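Local coordinates for PHOX (Pseudomonas fluorescens, PDB 4A9V), which hydrolyses phosphate monoesters as an alkaline phosphatase, using a cofactor of iron and calcium ions held in a beta-propeller, at residues Arg95-His100 / Arg111-Cys116; Pro154-Glu159 / His168-Leu173; Glu273-Ala278 / Ala285-Gly290. One frame throughout, in Å; residues are numbered along the deposited sequence.

Contact 1 (Arg95-His100 / Arg111-Cys116); sequences RYLYPH and RKALAC. With EDO (1,2-ethanediol), chain J.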
loop_
_atom_site.group_PDB
_atom_site.type_symbol
_atom_site.label_atom_id
_atom_site.label_comp_id
_atom_site.label_asym_id
_atom_site.label_seq_id
_atom_site.Cartn_x
_atom_site.Cartn_y
_atom_site.Cartn_z
ATOM N N ARG A 95 3.828 -21.720 2.636
ATOM C CA ARG A 95 4.794 -22.556 3.344
ATOM C C ARG A 95 4.574 -22.576 4.847
ATOM O O ARG A 95 4.963 -23.535 5.513
ATOM C CB ARG A 95 6.236 -22.163 3.010
ATOM C CG ARG A 95 6.721 -20.874 3.639
ATOM C CD ARG A 95 8.106 -20.493 3.135
ATOM N NE ARG A 95 9.106 -21.494 3.499
ATOM C CZ ARG A 95 10.101 -21.885 2.709
ATOM N NH1 ARG A 95 10.311 -21.276 1.550
ATOM N NH2 ARG A 95 10.987 -22.760 3.154
ATOM N N TYR A 96 3.951 -21.522 5.372
ATOM C CA TYR A 96 3.676 -21.407 6.801
ATOM C C TYR A 96 2.192 -21.568 7.136
ATOM O O TYR A 96 1.849 -21.895 8.267
ATOM C CB TYR A 96 4.209 -20.082 7.353
ATOM C CG TYR A 96 5.682 -19.874 7.099
ATOM C CD1 TYR A 96 6.612 -20.821 7.494
ATOM C CD2 TYR A 96 6.147 -18.717 6.492
ATOM C CE1 TYR A 96 7.958 -20.637 7.260
ATOM C CE2 TYR A 96 7.496 -18.515 6.272
ATOM C CZ TYR A 96 8.394 -19.492 6.637
ATOM O OH TYR A 96 9.738 -19.346 6.390
ATOM N N LEU A 97 1.307 -21.303 6.186
ATOM C CA LEU A 97 -0.119 -21.251 6.477
ATOM C C LEU A 97 -0.689 -22.644 6.763
ATOM O O LEU A 97 -1.531 -22.810 7.643
ATOM C CB LEU A 97 -0.874 -20.599 5.317
ATOM C CG LEU A 97 -2.390 -20.488 5.501
ATOM C CD1 LEU A 97 -2.741 -19.657 6.729
ATOM C CD2 LEU A 97 -3.039 -19.911 4.253
ATOM N N TYR A 98 -0.282 -23.618 5.951
ATOM C CA TYR A 98 -0.828 -24.973 6.000
ATOM C C TYR A 98 0.218 -25.921 6.583
ATOM O O TYR A 98 1.406 -25.751 6.328
ATOM C CB TYR A 98 -1.189 -25.452 4.590
ATOM C CG TYR A 98 -2.102 -24.517 3.829
ATOM C CD1 TYR A 98 -3.386 -24.237 4.283
ATOM C CD2 TYR A 98 -1.679 -23.922 2.649
ATOM C CE1 TYR A 98 -4.246 -23.439 3.546
ATOM C CE2 TYR A 98 -2.536 -23.144 1.890
ATOM C CZ TYR A 98 -3.804 -22.879 2.356
ATOM O OH TYR A 98 -4.616 -22.049 1.604
ATOM N N PRO A 99 -0.224 -27.022 7.208
ATOM C CA PRO A 99 0.773 -27.988 7.686
ATOM C C PRO A 99 1.579 -28.587 6.542
ATOM O O PRO A 99 2.766 -28.869 6.702
ATOM C CB PRO A 99 -0.063 -29.071 8.375
ATOM C CG PRO A 99 -1.407 -28.480 8.587
ATOM C CD PRO A 99 -1.600 -27.412 7.550
ATOM N N HIS A 100 0.927 -28.772 5.398
ATOM C CA HIS A 100 1.569 -29.357 4.228
ATOM C C HIS A 100 2.506 -28.395 3.537
ATOM O O HIS A 100 3.341 -28.818 2.733
ATOM C CB HIS A 100 0.526 -29.897 3.244
ATOM C CG HIS A 100 -0.525 -28.889 2.838
ATOM N ND1 HIS A 100 -0.263 -27.874 1.988
ATOM C CD2 HIS A 100 -1.895 -28.843 3.091
ATOM C CE1 HIS A 100 -1.404 -27.218 1.712
ATOM N NE2 HIS A 100 -2.396 -27.788 2.415
ATOM N N ARG A 111 -10.695 -21.061 1.759
ATOM C CA ARG A 111 -11.327 -20.217 2.768
ATOM C C ARG A 111 -10.314 -19.699 3.788
ATOM O O ARG A 111 -10.349 -18.536 4.191
ATOM C CB ARG A 111 -12.418 -21.008 3.479
ATOM C CG ARG A 111 -13.177 -20.201 4.510
ATOM C CD ARG A 111 -14.089 -21.091 5.324
ATOM N NE ARG A 111 -14.582 -20.386 6.498
ATOM C CZ ARG A 111 -15.300 -20.954 7.458
ATOM N NH1 ARG A 111 -15.584 -22.248 7.400
ATOM N NH2 ARG A 111 -15.726 -20.232 8.484
ATOM N N LYS A 112 -9.372 -20.551 4.180
ATOM C CA LYS A 112 -8.358 -20.180 5.157
ATOM C C LYS A 112 -7.401 -19.112 4.606
ATOM O O LYS A 112 -7.030 -18.183 5.317
ATOM C CB LYS A 112 -7.587 -21.426 5.579
ATOM C CG LYS A 112 -6.522 -21.211 6.629
ATOM C CD LYS A 112 -6.027 -22.545 7.156
ATOM C CE LYS A 112 -4.708 -22.404 7.881
ATOM N NZ LYS A 112 -4.263 -23.693 8.480
ATOM N N ALA A 113 -7.032 -19.220 3.330
ATOM C CA ALA A 113 -6.207 -18.195 2.678
ATOM C C ALA A 113 -6.962 -16.872 2.586
ATOM O O ALA A 113 -6.414 -15.820 2.904
ATOM C CB ALA A 113 -5.759 -18.666 1.298
ATOM N N LEU A 114 -8.216 -16.915 2.161
ATOM C CA LEU A 114 -9.018 -15.696 2.083
ATOM C C LEU A 114 -9.193 -15.052 3.464
ATOM O O LEU A 114 -9.213 -13.822 3.590
ATOM C CB LEU A 114 -10.383 -16.020 1.472
ATOM C CG LEU A 114 -10.371 -16.097 -0.055
ATOM C CD1 LEU A 114 -11.520 -16.949 -0.563
ATOM C CD2 LEU A 114 -10.435 -14.715 -0.677
ATOM N N ALA A 115 -9.235 -15.885 4.503
ATOM C CA ALA A 115 -9.368 -15.414 5.874
ATOM C C ALA A 115 -8.149 -14.614 6.326
ATOM O O ALA A 115 -8.243 -13.791 7.233
ATOM C CB ALA A 115 -9.592 -16.591 6.805
ATOM N N CYS A 116 -6.990 -14.926 5.756
ATOM C CA CYS A 116 -5.751 -14.242 6.099
ATOM C C CYS A 116 -5.687 -12.809 5.603
ATOM O O CYS A 116 -4.797 -12.078 6.022
ATOM C CB CYS A 116 -4.565 -14.982 5.492
ATOM S SG CYS A 116 -4.107 -16.532 6.289
HETATM C C1 EDO J . 5.016 -26.325 9.095
HETATM O O1 EDO J . 4.644 -25.574 10.258
HETATM C C2 EDO J . 4.294 -25.773 7.865
HETATM O O2 EDO J . 3.197 -24.946 8.290
#

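Contact 2 (Pro154-Glu159 / His168-Leu173); sequences PAAGHE and HGKKVL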
loop_
_atom_site.group_PDB
_atom_site.type_symbol
_atom_site.label_atom_id
_atom_site.label_comp_id
_atom_site.label_asym_id
_atom_site.label_seq_id
_atom_site.Cartn_x
_atom_site.Cartn_y
_atom_site.Cartn_z
ATOM N N PRO A 154 -20.330 5.381 -9.194
ATOM C CA PRO A 154 -20.980 5.318 -10.495
ATOM C C PRO A 154 -21.056 3.918 -11.095
ATOM O O PRO A 154 -21.898 3.673 -11.954
ATOM C CB PRO A 154 -20.115 6.232 -11.359
ATOM C CG PRO A 154 -19.582 7.233 -10.390
ATOM C CD PRO A 154 -19.311 6.443 -9.136
ATOM N N ALA A 155 -20.140 3.030 -10.723
ATOM C CA ALA A 155 -20.121 1.694 -11.303
ATOM C C ALA A 155 -20.991 0.705 -10.534
ATOM O O ALA A 155 -21.216 -0.396 -11.011
ATOM C CB ALA A 155 -18.694 1.174 -11.421
ATOM N N ALA A 156 -21.499 1.090 -9.366
ATOM C CA ALA A 156 -22.415 0.218 -8.634
ATOM C C ALA A 156 -23.634 -0.099 -9.493
ATOM O O ALA A 156 -24.219 0.792 -10.106
ATOM C CB ALA A 156 -22.846 0.870 -7.334
ATOM N N GLY A 157 -23.978 -1.377 -9.583
ATOM C CA GLY A 157 -25.165 -1.795 -10.318
ATOM C C GLY A 157 -24.971 -1.917 -11.819
ATOM O O GLY A 157 -25.912 -2.237 -12.537
ATOM N N HIS A 158 -23.762 -1.680 -12.310
ATOM C CA HIS A 158 -23.503 -1.792 -13.744
ATOM C C HIS A 158 -23.564 -3.232 -14.181
ATOM O O HIS A 158 -23.218 -4.136 -13.419
ATOM C CB HIS A 158 -22.141 -1.208 -14.086
ATOM C CG HIS A 158 -21.950 -0.952 -15.556
ATOM N ND1 HIS A 158 -21.397 -1.858 -16.383
ATOM C CD2 HIS A 158 -22.301 0.140 -16.341
ATOM C CE1 HIS A 158 -21.366 -1.355 -17.633
ATOM N NE2 HIS A 158 -21.929 -0.137 -17.604
ATOM N N GLU A 159 -23.900 -3.452 -15.448
ATOM C CA GLU A 159 -23.878 -4.795 -16.023
ATOM C C GLU A 159 -22.551 -5.526 -15.776
ATOM O O GLU A 159 -22.545 -6.718 -15.475
ATOM C CB GLU A 159 -24.154 -4.718 -17.522
ATOM C CG GLU A 159 -25.627 -4.554 -17.870
ATOM C CD GLU A 159 -26.504 -5.635 -17.262
ATOM O OE1 GLU A 159 -26.383 -6.805 -17.683
ATOM O OE2 GLU A 159 -27.441 -5.279 -16.518
ATOM N N HIS A 168 -27.519 -7.957 -8.879
ATOM C CA HIS A 168 -27.790 -6.523 -8.890
ATOM C C HIS A 168 -26.558 -5.657 -8.864
ATOM O O HIS A 168 -26.657 -4.447 -9.043
ATOM C CB HIS A 168 -28.713 -6.145 -7.744
ATOM C CG HIS A 168 -30.051 -6.841 -7.790
ATOM N ND1 HIS A 168 -30.864 -6.768 -8.861
ATOM C CD2 HIS A 168 -30.610 -7.788 -6.937
ATOM C CE1 HIS A 168 -31.910 -7.594 -8.685
ATOM N NE2 HIS A 168 -31.750 -8.222 -7.510
ATOM N N GLY A 169 -25.380 -6.260 -8.725
ATOM C CA GLY A 169 -24.127 -5.522 -8.890
ATOM C C GLY A 169 -23.803 -4.517 -7.793
ATOM O O GLY A 169 -23.022 -3.595 -8.019
ATOM N N LYS A 170 -24.266 -4.781 -6.572
ATOM C CA LYS A 170 -24.021 -3.879 -5.445
ATOM C C LYS A 170 -23.536 -4.567 -4.179
ATOM O O LYS A 170 -23.273 -3.894 -3.181
ATOM C CB LYS A 170 -25.261 -3.049 -5.140
ATOM C CG LYS A 170 -25.641 -2.133 -6.290
ATOM C CD LYS A 170 -26.744 -1.161 -5.922
ATOM C CE LYS A 170 -27.082 -0.270 -7.107
ATOM N NZ LYS A 170 -28.047 0.805 -6.751
ATOM N N LYS A 171 -23.363 -5.882 -4.238
ATOM C CA LYS A 171 -22.928 -6.647 -3.079
ATOM C C LYS A 171 -21.807 -7.587 -3.474
ATOM O O LYS A 171 -22.008 -8.487 -4.275
ATOM C CB LYS A 171 -24.095 -7.449 -2.506
ATOM C CG LYS A 171 -25.181 -6.583 -1.894
ATOM C CD LYS A 171 -26.269 -7.434 -1.264
ATOM C CE LYS A 171 -27.327 -6.579 -0.591
ATOM N NZ LYS A 171 -28.307 -7.425 0.143
ATOM N N VAL A 172 -20.686 -7.487 -2.778
ATOM C CA VAL A 172 -19.507 -8.243 -3.153
ATOM C C VAL A 172 -18.941 -8.944 -1.925
ATOM O O VAL A 172 -18.982 -8.408 -0.822
ATOM C CB VAL A 172 -18.452 -7.328 -3.826
ATOM C CG1 VAL A 172 -18.122 -6.127 -2.958
ATOM C CG2 VAL A 172 -17.191 -8.104 -4.201
ATOM N N LEU A 173 -18.436 -10.154 -2.124
ATOM C CA LEU A 173 -17.722 -10.864 -1.076
ATOM C C LEU A 173 -16.254 -10.475 -1.093
ATOM O O LEU A 173 -15.524 -10.729 -2.056
ATOM C CB LEU A 173 -17.865 -12.371 -1.235
ATOM C CG LEU A 173 -19.284 -12.918 -1.101
ATOM C CD1 LEU A 173 -19.260 -14.431 -1.202
ATOM C CD2 LEU A 173 -19.936 -12.467 0.197
#

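Contact 3 (Glu273-Ala278 / Ala285-Gly290); sequences ENAALA and AVVYMG. With CA (calcium ion), chain Q; FEO (mu-oxo-diiron), chain S.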
loop_
_atom_site.group_PDB
_atom_site.type_symbol
_atom_site.label_atom_id
_atom_site.label_comp_id
_atom_site.label_asym_id
_atom_site.label_seq_id
_atom_site.Cartn_x
_atom_site.Cartn_y
_atom_site.Cartn_z
ATOM N N GLU A 273 -2.067 1.004 -4.663
ATOM C CA GLU A 273 -1.112 0.878 -3.563
ATOM C C GLU A 273 -1.654 1.569 -2.310
ATOM O O GLU A 273 -2.068 0.902 -1.364
ATOM C CB GLU A 273 0.250 1.436 -3.943
ATOM C CG GLU A 273 1.285 1.218 -2.847
ATOM C CD GLU A 273 2.098 -0.049 -3.017
ATOM O OE1 GLU A 273 2.072 -0.620 -4.138
ATOM O OE2 GLU A 273 2.786 -0.439 -2.039
ATOM N N ASN A 274 -1.647 2.901 -2.285
ATOM C CA ASN A 274 -2.220 3.647 -1.161
ATOM C C ASN A 274 -3.105 4.788 -1.648
ATOM O O ASN A 274 -3.379 4.932 -2.837
ATOM C CB ASN A 274 -1.149 4.094 -0.128
ATOM C CG ASN A 274 -0.565 5.471 -0.406
ATOM O OD1 ASN A 274 -0.396 5.879 -1.557
ATOM N ND2 ASN A 274 -0.121 6.140 0.654
ATOM N N ALA A 275 -3.624 5.547 -0.691
ATOM C CA ALA A 275 -4.589 6.598 -0.969
ATOM C C ALA A 275 -4.263 7.781 -0.063
ATOM O O ALA A 275 -4.474 7.730 1.143
ATOM C CB ALA A 275 -6.001 6.091 -0.714
ATOM N N ALA A 276 -3.608 8.783 -0.632
ATOM C CA ALA A 276 -3.056 9.899 0.134
ATOM C C ALA A 276 -4.041 11.056 0.160
ATOM O O ALA A 276 -4.360 11.623 -0.884
ATOM C CB ALA A 276 -1.738 10.355 -0.473
ATOM N N LEU A 277 -4.525 11.402 1.348
ATOM C CA LEU A 277 -5.537 12.449 1.493
ATOM C C LEU A 277 -4.919 13.840 1.502
ATOM O O LEU A 277 -3.939 14.093 2.199
ATOM C CB LEU A 277 -6.335 12.236 2.780
ATOM C CG LEU A 277 -7.630 11.437 2.646
ATOM C CD1 LEU A 277 -8.705 12.223 1.916
ATOM C CD2 LEU A 277 -7.393 10.091 1.991
ATOM N N ALA A 278 -5.611 14.765 0.851
ATOM C CA ALA A 278 -5.329 16.185 0.940
ATOM C C ALA A 278 -6.658 16.921 0.795
ATOM O O ALA A 278 -7.717 16.297 0.721
ATOM C CB ALA A 278 -4.343 16.596 -0.154
ATOM N N ALA A 285 -12.222 17.120 -0.824
ATOM C CA ALA A 285 -11.262 16.050 -0.589
ATOM C C ALA A 285 -10.476 15.731 -1.850
ATOM O O ALA A 285 -11.025 15.711 -2.951
ATOM C CB ALA A 285 -11.974 14.805 -0.084
ATOM N N VAL A 286 -9.199 15.435 -1.654
ATOM C CA VAL A 286 -8.307 14.998 -2.718
ATOM C C VAL A 286 -7.658 13.691 -2.275
ATOM O O VAL A 286 -7.242 13.551 -1.125
ATOM C CB VAL A 286 -7.224 16.069 -2.990
ATOM C CG1 VAL A 286 -6.245 15.608 -4.057
ATOM C CG2 VAL A 286 -7.878 17.390 -3.378
ATOM N N VAL A 287 -7.619 12.731 -3.190
ATOM C CA VAL A 287 -6.988 11.441 -2.921
ATOM C C VAL A 287 -6.006 11.115 -4.044
ATOM O O VAL A 287 -6.416 10.896 -5.182
ATOM C CB VAL A 287 -8.024 10.306 -2.803
ATOM C CG1 VAL A 287 -7.338 9.031 -2.339
ATOM C CG2 VAL A 287 -9.174 10.693 -1.881
ATOM N N TYR A 288 -4.709 11.157 -3.748
ATOM C CA TYR A 288 -3.682 10.760 -4.722
ATOM C C TYR A 288 -3.434 9.254 -4.627
ATOM O O TYR A 288 -3.379 8.699 -3.526
ATOM C CB TYR A 288 -2.366 11.508 -4.462
ATOM C CG TYR A 288 -2.444 13.005 -4.648
ATOM C CD1 TYR A 288 -2.397 13.564 -5.912
ATOM C CD2 TYR A 288 -2.460 13.860 -3.557
ATOM C CE1 TYR A 288 -2.409 14.937 -6.087
ATOM C CE2 TYR A 288 -2.476 15.235 -3.718
ATOM C CZ TYR A 288 -2.425 15.772 -4.990
ATOM O OH TYR A 288 -2.432 17.138 -5.180
ATOM N N MET A 289 -3.289 8.591 -5.772
ATOM C CA MET A 289 -3.276 7.133 -5.835
ATOM C C MET A 289 -2.295 6.632 -6.891
ATOM O O MET A 289 -2.412 6.987 -8.062
ATOM C CB MET A 289 -4.668 6.617 -6.197
ATOM C CG MET A 289 -5.713 6.879 -5.131
ATOM S SD MET A 289 -7.373 6.396 -5.644
ATOM C CE MET A 289 -7.733 7.685 -6.839
ATOM N N GLY A 290 -1.473 5.658 -6.520
ATOM C CA GLY A 290 -0.598 4.979 -7.466
ATOM C C GLY A 290 -1.158 3.630 -7.885
ATOM O O GLY A 290 -1.847 2.963 -7.112
HETATM CA CA CA Q . 4.210 -2.062 -1.212
HETATM FE FE1 FEO S . 1.523 -4.368 -2.141
HETATM FE FE2 FEO S . 3.004 -2.353 -4.552
HETATM O O FEO S . 3.013 -3.366 -2.908
HETATM O O HOH W 1 -0.406 4.921 -4.076
HETATM O O HOH W 2 -4.033 3.637 -5.242
HETATM O O HOH W 3 2.763 -4.349 -0.373
HETATM O O HOH W 4 2.524 -1.566 0.585
HETATM O O HOH W 5 5.307 -2.496 0.980
HETATM O O HOH W 6 5.437 -4.320 -1.762
HETATM O O HOH W 7 2.816 -6.060 -2.927
#

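Contact 1 (Arg95-His100 / Arg111-Cys116)
Lys112 and Leu97 reach toward each other tip to tip and carry most of this contact. The lysine CG is anti to the backbone N (chi1 -178°). Beyond it the chain stays extended, so NZ is carried clear of helix 107-115. Lys112 NZ donates a hydrogen bond of 3.0 Å to Leu97 O, in the last helical residue of helix 94-97. It meets that oxygen from above the carbonyl plane, 26° out of it. Gly55 O also takes a bond from NZ, so two backbone carbonyls grip the buried ammonium. Such carbonyls would probably help to keep it charged.

Leu97 also has CG anti to its backbone N (chi1 180°), and its two methyls part. Leu97 CD1 lies against Lys112 CE at 3.6 Å and presses on Cys116 SG at 3.4 Å. Leu97 CD2 turns to the backbone of the second helix, with Ala113 CA at 3.9 Å. The same Leu97 CD2 sits 3.6 Å above the Tyr98 ring plane, offset toward the rim.

Tyr98 and Lys112 slide past each other in opposite directions, Tyr98 CE1 passing Lys112 CD at 4.1 Å. The phenol reaches the second helix, where Tyr98 OH lies 3.6 Å from Ala113 CB. This hydroxyl is hydrogen-bonded to Asp109 O, which fixes the far end of the ring. An alanine in place of Lys112 would remove the ammonium and its bonds to Leu97 O and Gly55 O, and would probably loosen the end of helix 94-97. Tyr98 O accepts a hydrogen bond from O2 of an ethanediol, probably from the crystallisation liquor.

The arrangement is a helix C-terminal carbonyl bound by a lysine from the next helix, in the connection between propeller strands 82-89 and 118-127.

Contact 2 (Pro154-Glu159 / His168-Leu173)
The backbones come closest at two glycines, Gly157 and Gly169, whose CA atoms are 4.1 Å apart, and Gly157 is the third residue of a type II beta turn from Ala155 to His158. The turn is closed by His158 N bonding to Ala155 O. Gly157 N points across and donates to Gly169 O at 2.9 Å, with an N-H...O angle of 157°. The donor stands well above the carbonyl plane, 59° out of it. Beside this bond, Gly157 CA makes a CH...O contact of 3.3 Å with His168 O. Gly157 thus faces two successive carbonyls, through its N-H to Gly169 O and more weakly through its CA to His168 O.

Both glycines have positive phi. A side chain on Gly157 would crowd Lys170 CE, and one on Gly169 would crowd Gly157 CA. The bare backbones can therefore lie against each other.

Lys170 supplies the main side chain of the contact. Its CG is anti to the carbonyl carbon and beside the backbone N, and the chain beyond is extended. It runs along the turn, with Lys170 CG 3.8 Å from Gly157 N. Further out, Lys170 CE lies 4.0 Å from Gly157 CA. Lys170 CG also touches Ala156 CB at 4.2 Å. The aliphatic part thus covers one side of the turn at the protein surface. Ala156 also rests on Ile151 of strand 148-152.

His158 turns away from this contact, and its NE2 bonds to Asp363. This is a type II turn with glycine at its third position, in the connection between antiparallel strands 148-152 and 171-173.

Contact 3 (Glu273-Ala278 / Ala285-Gly290)
Side chains alternate between the two faces of this antiparallel pair. Leu277 and Val287 form a non-hydrogen-bonded pair on one face. They lie side by side and point the same way, with Leu277 CD1 4.1 Å from Val287 CG2. The other methyl, Val287 CG1, is anti to the backbone N and packs on Ala275 CB at 3.6 Å. Strand 189-193 covers this face, where Leu190 touches both Ala275 and Leu277.

Ala276 and Ala278 share the opposite face with Val286 and Tyr288. Ala276 pairs with Tyr288 and Ala278 with Val286, both as hydrogen-bonded pairs. Ala276 N to Tyr288 O is 2.9 Å and nearly straight, at 176°. Tyr288 N returns a bond along a lone pair of Ala276 O. The tyrosine CG is beside its backbone N (chi1 -64°), and the ring runs past Ala278, with Tyr288 CE2 4.2 Å from Ala278 CB. Val286 CG1 lies over one ring face, offset toward the rim. Tyr288 OH bonds to His439, and Trp432 meets the ring edge-to-face.

Pairing loosens toward the metals. Glu273 N still bonds to Gly290 O, while one water links Asn274 N and OD1 to Gly290 N. A second water donates to both Asn274 O and Gly290 O. Glu273 CG is anti to the backbone N, and a bend at chi2 (93°) turns the carboxylate to the cofactor. Its oxygens split between metals: Glu273 OE1 binds FE2 of the mu-oxo-diiron group at 2.0 Å, and Glu273 OE2 binds calcium at 2.3 Å. Glu194, Asp292 and Glu387 also bind iron of the cluster, and Asp479 shares the calcium. The arrangement is a beta hairpin whose entry end supplies a bridging carboxylate to the iron-calcium active site of this propeller phosphatase.

Overall arrangement
The contacts follow in series along the chain, each closing before the next opens. Contact 1 lies in the helical connection between two strands of the sheet formed by 68-76, 82-89, 118-127 and 130-144. Contact 2 lies in the loop between strands 148-152 and 171-173 of the mixed sheet, and contact 3 opens the antiparallel sheet that begins with 276-279 and 284-290. The centres of contacts 1 and 2 are about 29 Å apart. Those of contacts 1 and 3 are about 31 Å apart, and those of contacts 2 and 3 about 23 Å; none touch. Contact 3 is nearest the centre of the chain and carries a metal ligand. The other two lie farther out, far from the metal site, in connections between strands.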